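Local coordinates for predicted DNA-binding transcriptional regulator (Aliivibrio fischeri ES114, PDB 7DWN), which probably binds DNA and regulates transcription as a LysR-family activator, assembling here as a tetramer, at residues Gly91-Gln96 with His278-Lys283; His101-Ser106 with Pro241-Gln246; Gln162-Thr167 with Ile266-Tyr271; Glu168-Ser173 with Val254-Glu259; Pro192-Ser197 with Thr216-Ser221. All coordinates share one frame; numbering follows the deposited sequence.

Contacts 1 to 5 all lie within the LysR substrate-binding region, but they differ in burial and chemistry. Contact 1 is buried and joins a strand start to a helix start through an imidazole, a methyl group and a water. Contact 2 lies at the surface and rests on a single tyrosine set among serines. Contacts 3 and 4 share strand 160-174, pairing different lengths of it antiparallel with strands 264-272 and 254-256; contact 5 is a parallel pair in a separate sheet. These three are partly buried, with backbone hydrogen bonds at their core. Contact 2 touches contacts 3, 4 and 5, whereas contact 1 touches none of the others.

Contact 1. Residues Gly91-Gln96 with His278-Lys283; sequences GGNVVQ and HPAGEK
The imidazole of H278 lies between the start of strand 94-99 and the start of helix 279-290. Its CG sits in the crowded position between backbone N and carbonyl carbon (chi1 55°), which turns the ring back over the first turn of the helix whose N-cap position H278 occupies. As a result G281 N lies 3.4 Å above one ring face, offset toward the rim. The same rotation brings NE2 to 2.7 Å from V94 O, though the N-H...O angle of 129° makes this bond weak. Beside the ring, A280 aims its CB at the turn: it rests 3.4 Å from N93 O, with the CB of N93 also alongside. V95 holds CG1 anti to its backbone N (chi1 -175°), and its CG2 meets the helix at A280 CB, 3.7 Å away. That methyl also packs against the first turn, 3.6 Å from A280 O. A water in the ring plane, at the imidazole edge, bridges the segments, donating to N93 OD1 at 2.5 Å and accepting from A280 N at 3.2 Å; its link to G92 O is weak. G91 to V94 form a type I turn, which delivers N93 and V94 O to the helix. This strand-to-helix junction belongs to the periplasmic-binding-protein-like LysR substrate-binding domain. Around it, strand 94-99 runs parallel to strands 123-128 and 145-149, V94 packs on L87 of helix 85-90, A280 touches Y120, and P61 of the second subunit packs against H278.

Contact 2. Residues His101-Ser106 with Pro241-Gln246; sequences HSLATS and PAYSIQ
One side chain, that of Y243, carries both the polar and the apolar links between helix 101-114 and the short 3-10 turn 242-244. The polar link is a hydrogen bond of 3.2 Å between S102 OG and Y243 OH, in which either hydroxyl could be the donor. S102 OG stands anti to its backbone N (chi1 -170°) and so reaches the ring at its edge, near the ring plane, 3.0 Å from Y243 CE1. The rest is van der Waals packing. One helical turn on, S106 takes the same rotamer and lies obliquely to the ring, its OG 3.8 Å and its CB 3.9 Å from Y243 CD1. L103 crosses the phenol obliquely and lays CD2 3.9 Å from Y243 CZ. Bonds within the turn fix its shape, since P241 O accepts both S244 N and S244 OG, the hydroxyl arriving on a carbonyl lone pair at 2.9 Å. Both L103 and Y243 also pack on F149, and H101 stacks on H101 of the third subunit. S102 N bonds a bound buffer sulfonate, MES, which may mark the ligand pocket expected of this periplasmic-binding-protein-like domain. A lone hydroxyl pair, with a second serine and a leucine packed against the ring, thus positions the phenol with little apolar burial, next to that probable pocket.

Contact 3. Residues Gln162-Thr167 with Ile266-Tyr271; sequences QLIAKT and IEYYAY
Strands 162-167 and 266-271 pair antiparallel, and a classic beta bulge breaks their register: I164 and A165 both face Y268. Axes 4.5 Å apart run at 144° to each other. At the bulge I164 turns to helical backbone angles, so Y268 O takes I164 N at 2.9 Å and A165 N in a weak bond at 3.5 Å. Q162 and A270 exchange both of their backbone bonds on one side of it; on the other, T167 and I266 do the same. Long strands of this kind join the two lobes of periplasmic-binding-protein-like domains, consistent with the place of this pair.

Y268 carries CG in the crowded position, which swings its phenol over the other strand. A165 CB meets its CZ at 3.5 Å and T167 OG1 comes to the ring edge, while I164 CG2 approaches CE2 with the two side chains crossing at about a right angle. The other face of the sheet bears L163, K166, E267 and Y269. There L163 CG lies over one face of the Y269 ring, and CD1 reaches 3.3 Å from Y269 OH. That hydroxyl donates to E267 OE1 at 3.0 Å, meeting the carboxylate from above its plane.

Contact 4. Residues Glu168-Ser173 with Val254-Glu259; sequences ELLPVS and VAIIGE
Aliphatic side chains on one face of the sheet form the centre. L170 CG is anti to its carbonyl carbon, and its CD1 meets the tip of I256, CD1 to CD1 at 3.6 Å, the two chains crossing obliquely. V172, two residues on, presents CB to V254 CG2, also at 3.6 Å, and its CG1 lies alongside I256 CG1 at 4.2 Å. I256 thus has L170 at its far end and V172 next to its root, while helix 246-250 backs the group through L249, which touches both V254 and I256.

Outward from this patch comes the backbone. Strands 168-173 and 254-256 are antiparallel neighbours in the mixed sheet of the substrate-binding region, their axes crossing at 137°. V172 and I256 are the non-hydrogen-bonded pair; S173 and A255 are the hydrogen-bonded one, with S173 N reaching A255 O at 3.0 Å and A255 N returning to S173 O nearly along the C=O axis. Beyond the end of strand 254-256, I257 N still bonds P171 O at 3.1 Å, close to straight at 168°. The other flank of strand 160-174 bonds strand 238-241, so it lies between two partners here.

Next to I257, the P171 ring puts CG 3.9 Å from G258 CA, on the side of the glycine where a beta carbon would fall onto that CG. I257 holds CG1 in the crowded position and leads CD1 to 3.0 Å from S173 OG, a close approach of a methyl to a hydroxyl. S173 OG also has a weak hydrogen bond to Y183 O.

Contact 5. Residues Pro192-Ser197 with Thr216-Ser221; sequences PWLTYS and TPIFSS
Packing is tightest where L194 leans across strand 216-221. Its CG is anti to the carbonyl carbon, so CD2 rests 3.6 Å from F219 CB and against I218 CG1, while L230 and V231 of helix 224-232 touch the same leucine. The backbone is equally close: T195 N bonds F219 O at 2.9 Å, nearly straight at 172°, and S221 N bonds T195 O at 3.0 Å. Y196 CA then meets S221 O at 3.2 Å in an almost linear C-H...O contact (170°), and its ring leads to helix 224-232 and strand 238-241, with OH bonded to W239 O and T224 OG1. On the reverse face, CB of T195 lies over one face of the W193 indole, and P217 CG meets W193 CE3 obliquely at 3.7 Å.

This is the parallel strand pair of the beta-alpha-beta unit 191-195, 201-209, 215-221. A beta bulge shifts its register by one between W193 and L194, with I218 N bonded to W193 O just where I218 leaves extended geometry. The sheet continues into a strand of the third subunit, parallel to F219-S221; S221 OG is hydrogen-bonded to M223 N of its own chain and to V126 O of that subunit.

Partly exposed T216 marks the looser end, its CG2 no nearer than 4.0 Å to P192 N. Even there W193 N hydrogen-bonds T216 O at 2.9 Å, from above the carbonyl plane, and P192 CB touches I218 CD1 at 3.7 Å.

Contact 1. Residues Gly91-Gln96 with His278-Lys283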
# COMPACT_ATOMS: atom_id res chain seq x y z
N GLY A 91 29.24 -10.40 -1.42
CA GLY A 91 30.13 -9.73 -0.49
C GLY A 91 29.76 -8.27 -0.31
O GLY A 91 28.85 -7.73 -0.94
N GLY A 92 30.52 -7.62 0.58
CA GLY A 92 30.31 -6.22 0.88
C GLY A 92 30.68 -5.26 -0.23
O GLY A 92 30.29 -4.09 -0.17
N ASN A 93 31.42 -5.72 -1.24
CA ASN A 93 31.76 -4.90 -2.39
C ASN A 93 30.78 -5.07 -3.54
O ASN A 93 31.12 -4.77 -4.69
CB ASN A 93 33.18 -5.23 -2.86
CG ASN A 93 34.23 -4.91 -1.82
OD1 ASN A 93 34.08 -3.98 -1.02
ND2 ASN A 93 35.31 -5.69 -1.81
N VAL A 94 29.56 -5.53 -3.26
CA VAL A 94 28.55 -5.66 -4.31
C VAL A 94 28.02 -4.28 -4.66
O VAL A 94 27.81 -3.43 -3.79
CB VAL A 94 27.42 -6.61 -3.86
CG1 VAL A 94 26.72 -6.08 -2.61
CG2 VAL A 94 26.42 -6.82 -4.99
N VAL A 95 27.82 -4.05 -5.96
CA VAL A 95 27.26 -2.80 -6.47
C VAL A 95 26.02 -3.16 -7.27
O VAL A 95 26.10 -3.89 -8.27
CB VAL A 95 28.28 -2.03 -7.33
CG1 VAL A 95 27.70 -0.68 -7.74
CG2 VAL A 95 29.58 -1.84 -6.56
N GLN A 96 24.87 -2.67 -6.81
CA GLN A 96 23.59 -2.94 -7.46
C GLN A 96 23.39 -1.92 -8.57
O GLN A 96 23.25 -0.72 -8.31
CB GLN A 96 22.45 -2.87 -6.44
CG GLN A 96 22.60 -3.83 -5.29
CD GLN A 96 21.51 -3.68 -4.25
OE1 GLN A 96 20.36 -4.05 -4.48
NE2 GLN A 96 21.86 -3.13 -3.09
N HIS A 278 29.03 3.12 -0.79
CA HIS A 278 30.11 2.31 -0.26
C HIS A 278 31.29 2.36 -1.22
O HIS A 278 31.12 2.65 -2.41
CB HIS A 278 29.64 0.87 -0.04
CG HIS A 278 29.06 0.22 -1.26
ND1 HIS A 278 27.89 0.65 -1.85
CD2 HIS A 278 29.49 -0.83 -2.00
CE1 HIS A 278 27.62 -0.11 -2.90
NE2 HIS A 278 28.58 -1.01 -3.01
N PRO A 279 32.51 2.12 -0.73
CA PRO A 279 33.71 2.29 -1.58
C PRO A 279 33.61 1.62 -2.95
O PRO A 279 34.02 2.22 -3.95
CB PRO A 279 34.82 1.68 -0.73
CG PRO A 279 34.38 1.94 0.68
CD PRO A 279 32.88 1.82 0.67
N ALA A 280 33.05 0.41 -3.02
CA ALA A 280 32.89 -0.25 -4.31
C ALA A 280 31.93 0.52 -5.22
O ALA A 280 32.16 0.61 -6.43
CB ALA A 280 32.40 -1.69 -4.11
N GLY A 281 30.86 1.07 -4.64
CA GLY A 281 29.94 1.87 -5.43
C GLY A 281 30.60 3.11 -6.00
O GLY A 281 30.40 3.44 -7.18
N GLU A 282 31.40 3.80 -5.19
CA GLU A 282 32.11 4.97 -5.69
C GLU A 282 33.14 4.59 -6.75
O GLU A 282 33.34 5.34 -7.71
CB GLU A 282 32.78 5.72 -4.54
CG GLU A 282 31.81 6.28 -3.51
CD GLU A 282 30.96 7.43 -4.03
OE1 GLU A 282 31.20 7.90 -5.16
OE2 GLU A 282 30.05 7.87 -3.29
N LYS A 283 33.77 3.42 -6.62
CA LYS A 283 34.69 2.98 -7.66
C LYS A 283 33.97 2.73 -8.98
O LYS A 283 34.43 3.15 -10.05
CB LYS A 283 35.44 1.72 -7.22
CG LYS A 283 36.27 1.09 -8.34
CD LYS A 283 37.32 0.14 -7.79
CE LYS A 283 38.15 -0.45 -8.92
NZ LYS A 283 38.85 0.60 -9.72
O HOH W 1 32.84 -1.80 -0.77

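Contact 2. Residues His101-Ser106 with Pro241-Gln246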
# COMPACT_ATOMS: atom_id res chain seq x y z
N HIS A 101 18.76 -2.90 -20.99
CA HIS A 101 19.36 -4.13 -21.50
C HIS A 101 20.48 -3.83 -22.49
O HIS A 101 21.60 -4.35 -22.36
CB HIS A 101 18.28 -4.99 -22.15
CG HIS A 101 18.71 -6.40 -22.45
ND1 HIS A 101 19.64 -6.70 -23.42
CD2 HIS A 101 18.32 -7.58 -21.92
CE1 HIS A 101 19.81 -8.01 -23.46
NE2 HIS A 101 19.02 -8.57 -22.56
N SER A 102 20.21 -2.99 -23.49
CA SER A 102 21.22 -2.64 -24.47
C SER A 102 22.41 -1.94 -23.82
O SER A 102 23.57 -2.26 -24.12
CB SER A 102 20.61 -1.76 -25.56
OG SER A 102 21.49 -1.59 -26.65
N LEU A 103 22.13 -0.99 -22.93
CA LEU A 103 23.21 -0.28 -22.25
C LEU A 103 24.03 -1.22 -21.39
O LEU A 103 25.26 -1.11 -21.33
CB LEU A 103 22.64 0.85 -21.39
CG LEU A 103 21.96 1.97 -22.16
CD1 LEU A 103 21.53 3.07 -21.21
CD2 LEU A 103 22.89 2.51 -23.24
N ALA A 104 23.38 -2.16 -20.70
CA ALA A 104 24.13 -3.10 -19.88
C ALA A 104 25.04 -3.97 -20.75
O ALA A 104 26.25 -4.06 -20.51
CB ALA A 104 23.18 -3.95 -19.05
N THR A 105 24.48 -4.56 -21.81
CA THR A 105 25.28 -5.41 -22.70
C THR A 105 26.39 -4.63 -23.39
O THR A 105 27.41 -5.22 -23.76
CB THR A 105 24.38 -6.07 -23.75
OG1 THR A 105 23.68 -5.06 -24.49
CG2 THR A 105 23.38 -7.01 -23.08
N SER A 106 26.23 -3.32 -23.58
CA SER A 106 27.26 -2.55 -24.26
C SER A 106 28.35 -2.08 -23.30
O SER A 106 29.54 -2.12 -23.63
CB SER A 106 26.64 -1.35 -24.98
OG SER A 106 27.64 -0.56 -25.61
N PRO A 241 20.11 2.04 -32.27
CA PRO A 241 21.27 2.77 -31.74
C PRO A 241 22.55 2.26 -32.38
O PRO A 241 22.73 1.06 -32.60
CB PRO A 241 21.23 2.46 -30.24
CG PRO A 241 20.43 1.20 -30.12
CD PRO A 241 19.41 1.28 -31.22
N ALA A 242 23.44 3.20 -32.70
CA ALA A 242 24.60 2.87 -33.51
C ALA A 242 25.56 1.93 -32.77
O ALA A 242 26.26 1.14 -33.42
CB ALA A 242 25.32 4.14 -33.94
N TYR A 243 25.60 1.99 -31.44
CA TYR A 243 26.52 1.13 -30.70
C TYR A 243 26.12 -0.34 -30.74
O TYR A 243 26.94 -1.20 -30.40
CB TYR A 243 26.64 1.60 -29.25
CG TYR A 243 25.34 1.60 -28.47
CD1 TYR A 243 24.83 0.43 -27.93
CD2 TYR A 243 24.63 2.78 -28.27
CE1 TYR A 243 23.65 0.43 -27.22
CE2 TYR A 243 23.45 2.79 -27.56
CZ TYR A 243 22.96 1.60 -27.03
OH TYR A 243 21.79 1.60 -26.32
N SER A 244 24.89 -0.64 -31.14
CA SER A 244 24.40 -2.02 -31.14
C SER A 244 24.50 -2.69 -32.50
O SER A 244 24.21 -3.89 -32.59
CB SER A 244 22.94 -2.05 -30.67
OG SER A 244 22.06 -1.59 -31.68
N ILE A 245 24.89 -1.97 -33.55
CA ILE A 245 24.93 -2.54 -34.89
C ILE A 245 26.26 -2.21 -35.57
O ILE A 245 26.33 -2.15 -36.80
CB ILE A 245 23.75 -2.02 -35.74
CG1 ILE A 245 23.76 -0.49 -35.79
CG2 ILE A 245 22.43 -2.55 -35.20
CD1 ILE A 245 22.78 0.09 -36.77
N GLN A 246 27.31 -2.00 -34.77
CA GLN A 246 28.59 -1.61 -35.35
C GLN A 246 29.20 -2.73 -36.18
O GLN A 246 29.73 -2.49 -37.27
CB GLN A 246 29.56 -1.17 -34.25
CG GLN A 246 29.25 0.21 -33.68
CD GLN A 246 29.22 1.29 -34.74
OE1 GLN A 246 29.99 1.26 -35.71
NE2 GLN A 246 28.33 2.26 -34.57

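Contact 3. Residues Gln162-Thr167 with Ile266-Tyr271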
# COMPACT_ATOMS: atom_id res chain seq x y z
N GLN A 162 25.55 11.66 -14.76
CA GLN A 162 26.77 11.75 -15.55
C GLN A 162 26.45 11.27 -16.96
O GLN A 162 26.00 10.14 -17.15
CB GLN A 162 27.90 10.90 -14.95
CG GLN A 162 29.12 10.77 -15.85
CD GLN A 162 30.00 12.02 -15.84
OE1 GLN A 162 29.81 12.92 -15.02
NE2 GLN A 162 30.97 12.06 -16.74
N LEU A 163 26.67 12.14 -17.94
CA LEU A 163 26.47 11.75 -19.33
C LEU A 163 27.61 10.82 -19.75
O LEU A 163 28.78 11.22 -19.75
CB LEU A 163 26.42 12.99 -20.23
CG LEU A 163 26.04 12.79 -21.70
CD1 LEU A 163 25.26 13.99 -22.20
CD2 LEU A 163 27.26 12.55 -22.57
N ILE A 164 27.26 9.59 -20.11
CA ILE A 164 28.28 8.64 -20.54
C ILE A 164 28.65 8.87 -21.99
O ILE A 164 29.83 8.98 -22.33
CB ILE A 164 27.79 7.20 -20.31
CG1 ILE A 164 27.44 6.98 -18.84
CG2 ILE A 164 28.84 6.20 -20.77
CD1 ILE A 164 28.53 7.42 -17.89
N ALA A 165 27.65 8.96 -22.87
CA ALA A 165 27.93 9.13 -24.28
C ALA A 165 26.70 9.65 -25.02
O ALA A 165 25.55 9.46 -24.59
CB ALA A 165 28.39 7.81 -24.92
N LYS A 166 26.99 10.32 -26.13
CA LYS A 166 26.00 10.78 -27.10
C LYS A 166 26.18 9.98 -28.38
O LYS A 166 27.28 9.93 -28.94
CB LYS A 166 26.16 12.28 -27.37
CG LYS A 166 25.17 12.86 -28.37
CD LYS A 166 25.76 12.93 -29.77
CE LYS A 166 24.71 13.31 -30.81
NZ LYS A 166 25.22 13.12 -32.19
N THR A 167 25.09 9.37 -28.85
CA THR A 167 25.07 8.43 -29.95
C THR A 167 23.91 8.82 -30.87
O THR A 167 23.23 9.82 -30.64
CB THR A 167 24.94 7.00 -29.40
OG1 THR A 167 25.92 6.80 -28.37
CG2 THR A 167 25.14 5.93 -30.46
N ILE A 266 20.74 10.68 -29.49
CA ILE A 266 20.30 10.18 -28.19
C ILE A 266 21.49 10.25 -27.24
O ILE A 266 22.65 10.29 -27.67
CB ILE A 266 19.75 8.73 -28.25
CG1 ILE A 266 20.76 7.79 -28.90
CG2 ILE A 266 18.41 8.69 -28.98
CD1 ILE A 266 20.32 6.33 -28.90
N GLU A 267 21.20 10.28 -25.95
CA GLU A 267 22.23 10.35 -24.92
C GLU A 267 21.92 9.32 -23.85
O GLU A 267 20.74 9.09 -23.54
CB GLU A 267 22.31 11.74 -24.29
CG GLU A 267 22.53 12.87 -25.27
CD GLU A 267 22.12 14.21 -24.71
OE1 GLU A 267 21.67 14.25 -23.54
OE2 GLU A 267 22.23 15.23 -25.43
N TYR A 268 22.94 8.70 -23.27
CA TYR A 268 22.68 7.84 -22.12
C TYR A 268 23.56 8.22 -20.94
O TYR A 268 24.68 8.71 -21.10
CB TYR A 268 22.81 6.34 -22.45
CG TYR A 268 24.05 5.91 -23.21
CD1 TYR A 268 24.07 5.93 -24.59
CD2 TYR A 268 25.16 5.45 -22.53
CE1 TYR A 268 25.19 5.52 -25.29
CE2 TYR A 268 26.29 5.04 -23.22
CZ TYR A 268 26.29 5.08 -24.60
OH TYR A 268 27.41 4.67 -25.29
N TYR A 269 23.01 7.99 -19.74
CA TYR A 269 23.51 8.53 -18.49
C TYR A 269 23.66 7.45 -17.43
O TYR A 269 22.98 6.41 -17.46
CB TYR A 269 22.57 9.59 -17.93
CG TYR A 269 22.51 10.90 -18.67
CD1 TYR A 269 21.78 11.03 -19.84
CD2 TYR A 269 23.17 12.02 -18.18
CE1 TYR A 269 21.73 12.24 -20.51
CE2 TYR A 269 23.12 13.23 -18.84
CZ TYR A 269 22.40 13.34 -20.01
OH TYR A 269 22.35 14.54 -20.66
N ALA A 270 24.55 7.73 -16.49
CA ALA A 270 24.57 7.10 -15.18
C ALA A 270 23.89 8.04 -14.19
O ALA A 270 24.17 9.24 -14.17
CB ALA A 270 26.00 6.81 -14.73
N TYR A 271 22.97 7.49 -13.40
CA TYR A 271 22.23 8.24 -12.40
C TYR A 271 22.45 7.62 -11.03
O TYR A 271 22.67 6.41 -10.91
CB TYR A 271 20.72 8.27 -12.70
CG TYR A 271 20.32 8.78 -14.07
CD1 TYR A 271 20.50 10.12 -14.41
CD2 TYR A 271 19.74 7.94 -15.01
CE1 TYR A 271 20.12 10.60 -15.65
CE2 TYR A 271 19.35 8.41 -16.26
CZ TYR A 271 19.55 9.74 -16.57
OH TYR A 271 19.18 10.22 -17.81

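Contact 4. Residues Glu168-Ser173 with Val254-Glu259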
# COMPACT_ATOMS: atom_id res chain seq x y z
N GLU A 168 23.69 8.05 -31.93
CA GLU A 168 22.58 8.29 -32.84
C GLU A 168 21.75 7.03 -33.04
O GLU A 168 22.28 5.91 -33.07
CB GLU A 168 23.07 8.78 -34.21
CG GLU A 168 23.98 9.99 -34.18
CD GLU A 168 24.34 10.47 -35.57
OE1 GLU A 168 23.68 11.40 -36.07
OE2 GLU A 168 25.28 9.90 -36.17
N LEU A 169 20.44 7.23 -33.14
CA LEU A 169 19.54 6.26 -33.75
C LEU A 169 19.65 6.39 -35.26
O LEU A 169 19.32 7.44 -35.83
CB LEU A 169 18.10 6.50 -33.30
CG LEU A 169 17.77 6.28 -31.83
CD1 LEU A 169 16.36 6.77 -31.52
CD2 LEU A 169 17.92 4.81 -31.48
N LEU A 170 20.13 5.33 -35.91
CA LEU A 170 20.31 5.24 -37.34
C LEU A 170 19.20 4.41 -37.96
O LEU A 170 18.94 3.29 -37.49
CB LEU A 170 21.66 4.61 -37.67
CG LEU A 170 22.88 5.21 -36.97
CD1 LEU A 170 24.13 4.42 -37.32
CD2 LEU A 170 23.05 6.67 -37.34
N PRO A 171 18.50 4.94 -38.96
CA PRO A 171 17.53 4.12 -39.70
C PRO A 171 18.26 3.15 -40.62
O PRO A 171 19.00 3.56 -41.51
CB PRO A 171 16.72 5.16 -40.49
CG PRO A 171 17.66 6.31 -40.66
CD PRO A 171 18.52 6.34 -39.43
N VAL A 172 18.06 1.86 -40.39
CA VAL A 172 18.82 0.83 -41.08
C VAL A 172 17.89 -0.20 -41.69
O VAL A 172 16.76 -0.42 -41.23
CB VAL A 172 19.84 0.14 -40.15
CG1 VAL A 172 20.89 1.13 -39.69
CG2 VAL A 172 19.13 -0.49 -38.96
N SER A 173 18.41 -0.84 -42.74
CA SER A 173 17.77 -1.94 -43.44
C SER A 173 18.75 -3.08 -43.62
O SER A 173 19.97 -2.89 -43.64
CB SER A 173 17.27 -1.53 -44.84
OG SER A 173 16.48 -0.37 -44.79
N VAL A 254 23.93 -4.99 -42.53
CA VAL A 254 22.94 -3.93 -42.37
C VAL A 254 23.54 -2.65 -42.96
O VAL A 254 24.75 -2.50 -43.07
CB VAL A 254 22.55 -3.72 -40.89
CG1 VAL A 254 23.57 -2.86 -40.16
CG2 VAL A 254 21.16 -3.13 -40.77
N ALA A 255 22.66 -1.73 -43.36
CA ALA A 255 23.14 -0.47 -43.89
C ALA A 255 22.20 0.66 -43.53
O ALA A 255 20.98 0.48 -43.43
CB ALA A 255 23.31 -0.52 -45.42
N ILE A 256 22.79 1.84 -43.32
CA ILE A 256 22.03 3.06 -43.13
C ILE A 256 21.40 3.47 -44.45
O ILE A 256 22.07 3.51 -45.49
CB ILE A 256 22.93 4.18 -42.58
CG1 ILE A 256 23.75 3.68 -41.39
CG2 ILE A 256 22.10 5.38 -42.18
CD1 ILE A 256 24.78 4.67 -40.90
N ILE A 257 20.10 3.77 -44.42
CA ILE A 257 19.34 4.09 -45.61
C ILE A 257 18.73 5.48 -45.57
O ILE A 257 18.09 5.89 -46.54
CB ILE A 257 18.24 3.04 -45.87
CG1 ILE A 257 17.15 3.16 -44.80
CG2 ILE A 257 18.82 1.64 -45.89
CD1 ILE A 257 15.84 2.54 -45.21
N GLY A 258 18.90 6.21 -44.47
CA GLY A 258 18.26 7.49 -44.30
C GLY A 258 19.17 8.66 -44.63
O GLY A 258 20.39 8.53 -44.78
N GLU A 259 18.55 9.82 -44.77
CA GLU A 259 19.27 11.08 -44.84
C GLU A 259 19.91 11.37 -43.48
O GLU A 259 19.52 10.82 -42.45
CB GLU A 259 18.32 12.21 -45.25
CG GLU A 259 18.98 13.52 -45.62
CD GLU A 259 17.98 14.53 -46.15
OE1 GLU A 259 16.83 14.14 -46.42
OE2 GLU A 259 18.35 15.72 -46.29

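Contact 5. Residues Pro192-Ser197 with Thr216-Ser221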
# COMPACT_ATOMS: atom_id res chain seq x y z
N PRO A 192 7.91 -1.42 -44.66
CA PRO A 192 7.63 -2.15 -43.42
C PRO A 192 8.50 -1.61 -42.30
O PRO A 192 9.73 -1.60 -42.39
CB PRO A 192 7.98 -3.60 -43.77
CG PRO A 192 8.88 -3.50 -44.95
CD PRO A 192 8.40 -2.31 -45.72
N TRP A 193 7.85 -1.16 -41.23
CA TRP A 193 8.51 -0.41 -40.17
C TRP A 193 8.43 -1.21 -38.88
O TRP A 193 7.34 -1.59 -38.44
CB TRP A 193 7.85 0.96 -40.02
CG TRP A 193 8.40 1.81 -38.93
CD1 TRP A 193 9.67 1.81 -38.44
CD2 TRP A 193 7.68 2.80 -38.18
NE1 TRP A 193 9.79 2.74 -37.44
CE2 TRP A 193 8.58 3.36 -37.26
CE3 TRP A 193 6.36 3.26 -38.21
CZ2 TRP A 193 8.20 4.36 -36.37
CZ3 TRP A 193 5.98 4.24 -37.32
CH2 TRP A 193 6.90 4.79 -36.41
N LEU A 194 9.60 -1.49 -38.31
CA LEU A 194 9.73 -2.15 -37.01
C LEU A 194 10.00 -1.06 -35.98
O LEU A 194 11.09 -0.48 -35.95
CB LEU A 194 10.86 -3.18 -37.04
CG LEU A 194 10.89 -4.11 -38.25
CD1 LEU A 194 12.23 -4.81 -38.37
CD2 LEU A 194 9.77 -5.12 -38.17
N THR A 195 9.01 -0.78 -35.14
CA THR A 195 9.02 0.41 -34.31
C THR A 195 9.16 0.07 -32.84
O THR A 195 8.86 -1.05 -32.40
CB THR A 195 7.74 1.22 -34.54
OG1 THR A 195 7.84 2.47 -33.85
CG2 THR A 195 6.53 0.46 -34.01
N TYR A 196 9.63 1.05 -32.07
CA TYR A 196 9.48 1.02 -30.63
C TYR A 196 8.06 1.43 -30.26
O TYR A 196 7.26 1.84 -31.11
CB TYR A 196 10.48 1.96 -29.96
CG TYR A 196 11.93 1.69 -30.30
CD1 TYR A 196 12.66 0.73 -29.61
CD2 TYR A 196 12.57 2.41 -31.30
CE1 TYR A 196 13.98 0.49 -29.92
CE2 TYR A 196 13.89 2.18 -31.61
CZ TYR A 196 14.59 1.22 -30.92
OH TYR A 196 15.91 0.98 -31.22
N SER A 197 7.75 1.33 -28.97
CA SER A 197 6.57 2.01 -28.47
C SER A 197 6.78 3.51 -28.61
O SER A 197 7.84 4.04 -28.27
CB SER A 197 6.31 1.64 -27.01
OG SER A 197 5.15 2.28 -26.51
N THR A 216 4.94 2.07 -42.67
CA THR A 216 3.77 1.30 -42.24
C THR A 216 4.20 0.35 -41.13
O THR A 216 5.04 -0.54 -41.36
CB THR A 216 3.13 0.53 -43.41
OG1 THR A 216 2.26 -0.48 -42.89
CG2 THR A 216 4.19 -0.11 -44.31
N PRO A 217 3.69 0.52 -39.91
CA PRO A 217 4.17 -0.28 -38.78
C PRO A 217 3.68 -1.72 -38.89
O PRO A 217 2.47 -1.97 -38.99
CB PRO A 217 3.56 0.42 -37.55
CG PRO A 217 3.03 1.74 -38.06
CD PRO A 217 2.68 1.51 -39.49
N ILE A 218 4.61 -2.67 -38.88
CA ILE A 218 4.26 -4.08 -38.94
C ILE A 218 4.66 -4.83 -37.68
O ILE A 218 4.35 -6.02 -37.56
CB ILE A 218 4.85 -4.77 -40.18
CG1 ILE A 218 6.37 -4.87 -40.05
CG2 ILE A 218 4.45 -4.01 -41.44
CD1 ILE A 218 7.00 -5.82 -41.04
N PHE A 219 5.34 -4.18 -36.74
CA PHE A 219 5.86 -4.84 -35.56
C PHE A 219 6.33 -3.78 -34.58
O PHE A 219 6.96 -2.80 -34.99
CB PHE A 219 7.02 -5.78 -35.93
CG PHE A 219 7.67 -6.44 -34.75
CD1 PHE A 219 7.20 -7.64 -34.26
CD2 PHE A 219 8.77 -5.86 -34.13
CE1 PHE A 219 7.80 -8.26 -33.18
CE2 PHE A 219 9.37 -6.46 -33.05
CZ PHE A 219 8.89 -7.67 -32.57
N SER A 220 6.01 -3.97 -33.31
CA SER A 220 6.43 -3.06 -32.26
C SER A 220 7.11 -3.85 -31.14
O SER A 220 6.72 -4.98 -30.84
CB SER A 220 5.25 -2.27 -31.69
OG SER A 220 5.70 -1.28 -30.77
N SER A 221 8.13 -3.24 -30.54
CA SER A 221 8.84 -3.87 -29.43
C SER A 221 9.61 -2.81 -28.67
O SER A 221 10.09 -1.83 -29.25
CB SER A 221 9.80 -4.96 -29.92
OG SER A 221 10.39 -5.64 -28.83